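Local coordinates for alcohol dehydrogenase, zinc-containing (Thermotoga maritima, PDB 1VJ0) that oxidises alcohols to aldehydes or ketones with a nicotinamide cofactor, as a zinc-containing medium-chain dehydrogenase carrying catalytic and structural zinc sites, at the zinc ion site. Sequence-based numbering; all coordinates share one arbitrary frame.

The zinc ion site. Residues 111-115, 118, 127-129. With ZN (zinc ion), chain B.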
loop_
_atom_site.group_PDB
_atom_site.type_symbol
_atom_site.label_atom_id
_atom_site.label_comp_id
_atom_site.label_asym_id
_atom_site.label_seq_id
_atom_site.Cartn_x
_atom_site.Cartn_y
_atom_site.Cartn_z
ATOM N N THR A 111 9.966 21.962 -8.025
ATOM C CA THR A 111 10.433 21.668 -6.677
ATOM C C THR A 111 11.950 21.586 -6.725
ATOM O O THR A 111 12.518 21.535 -7.796
ATOM C CB THR A 111 9.778 20.334 -6.144
ATOM O OG1 THR A 111 10.143 19.202 -6.947
ATOM C CG2 THR A 111 8.260 20.424 -6.256
ATOM N N CYS A 112 12.583 21.581 -5.575
ATOM C CA CYS A 112 14.033 21.689 -5.483
ATOM C C CYS A 112 14.785 20.429 -5.876
ATOM O O CYS A 112 15.904 20.521 -6.380
ATOM C CB CYS A 112 14.456 22.207 -4.118
ATOM S SG CYS A 112 14.387 21.042 -2.715
ATOM N N GLY A 113 14.176 19.264 -5.684
ATOM C CA GLY A 113 14.852 18.026 -5.956
ATOM C C GLY A 113 15.990 17.674 -5.015
ATOM O O GLY A 113 16.754 16.766 -5.337
ATOM N N GLU A 114 16.039 18.307 -3.836
ATOM C CA GLU A 114 17.140 18.181 -2.872
ATOM C C GLU A 114 16.694 18.002 -1.410
ATOM O O GLU A 114 17.477 17.578 -0.573
ATOM C CB GLU A 114 18.066 19.387 -2.994
ATOM C CG GLU A 114 18.651 19.480 -4.396
ATOM C CD GLU A 114 19.796 20.434 -4.467
ATOM O OE1 GLU A 114 19.619 21.566 -3.946
ATOM O OE2 GLU A 114 20.852 20.041 -5.040
ATOM N N CYS A 115 15.437 18.292 -1.091
ATOM C CA CYS A 115 15.039 18.307 0.294
ATOM C C CYS A 115 14.478 16.959 0.737
ATOM O O CYS A 115 14.338 16.015 -0.064
ATOM C CB CYS A 115 14.017 19.409 0.533
ATOM S SG CYS A 115 12.446 19.040 -0.202
ATOM N N CYS A 118 11.296 16.079 -1.366
ATOM C CA CYS A 118 11.609 15.697 -2.726
ATOM C C CYS A 118 12.390 14.364 -2.769
ATOM O O CYS A 118 12.187 13.574 -3.656
ATOM C CB CYS A 118 12.430 16.757 -3.406
ATOM S SG CYS A 118 11.563 18.341 -3.737
ATOM N N CYS A 127 7.319 20.204 -1.006
ATOM C CA CYS A 127 8.626 20.850 -1.008
ATOM C C CYS A 127 8.440 22.297 -0.514
ATOM O O CYS A 127 7.579 23.010 -0.992
ATOM C CB CYS A 127 9.157 20.838 -2.421
ATOM S SG CYS A 127 10.667 21.815 -2.645
ATOM N N PRO A 128 9.188 22.721 0.487
ATOM C CA PRO A 128 9.056 24.101 0.960
ATOM C C PRO A 128 9.622 25.150 -0.029
ATOM O O PRO A 128 9.483 26.332 0.216
ATOM C CB PRO A 128 9.859 24.100 2.268
ATOM C CG PRO A 128 10.873 22.956 2.104
ATOM C CD PRO A 128 10.215 21.963 1.203
ATOM N N ASN A 129 10.289 24.723 -1.099
ATOM C CA ASN A 129 10.981 25.642 -1.995
ATOM C C ASN A 129 10.277 25.639 -3.329
ATOM O O ASN A 129 10.875 25.937 -4.344
ATOM C CB ASN A 129 12.428 25.173 -2.201
ATOM C CG ASN A 129 13.228 25.083 -0.893
ATOM O OD1 ASN A 129 13.337 26.061 -0.182
ATOM N ND2 ASN A 129 13.820 23.898 -0.603
HETATM ZN ZN ZN B . 12.251 20.051 -2.317
#
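Three different side-chain torsions turn four cysteine sulfurs inward onto one zinc ion. Cys112 and Cys115 both hold SG in the crowded position between backbone N and carbonyl carbon, Cys118 sets SG anti to its carbonyl carbon, and Cys127 reaches in with SG anti to the backbone N (chi1 172°). The ion is gripped near-tetrahedrally, with Cys118 SG at 2.3 Å from ZN and Cys127 SG at 2.4 Å from ZN; SG of Cys112 and SG of Cys115 also bind the ion. The tetrahedron is slightly opened along two opposite edges, Cys115 SG to Cys127 SG (120° at the metal) and Cys112 SG to Cys118 SG. This is the structural zinc site of the medium-chain alcohol dehydrogenase family, distinct from the catalytic zinc bound by Cys55, His77, Glu78 and Cys178. It ties the CxxC turn of residues 112-115 to the short helix 116-119 and to the loop at Cys127, and so probably stiffens this projecting lobe.

Backbone N-H groups wrap the sulfurs in a second shell. Cys127 SG accepts from Asn129 N, two residues further along its own loop, at 3.3 Å from SG, and from Cys112 N across the site, an almost straight bond (168° at H). Glu114 N turns back onto Cys112 SG at 3.4 Å, within the CxxC turn, while the Glu114 carboxylate points away from the metal. The helical Cys118 N donates to Cys115 SG over 3.4 Å, again nearly straight. Such donors would be expected to spread the negative charge of thiolate ligands and stabilise their ionised form, and would help to orient the sulfurs they reach. The Asn129 side chain joins them: bent at both torsions, it brings its amide tip up to the sulfur, and ND2 donates to Cys112 SG at 3.6 Å, with the sulfur almost in the amide plane.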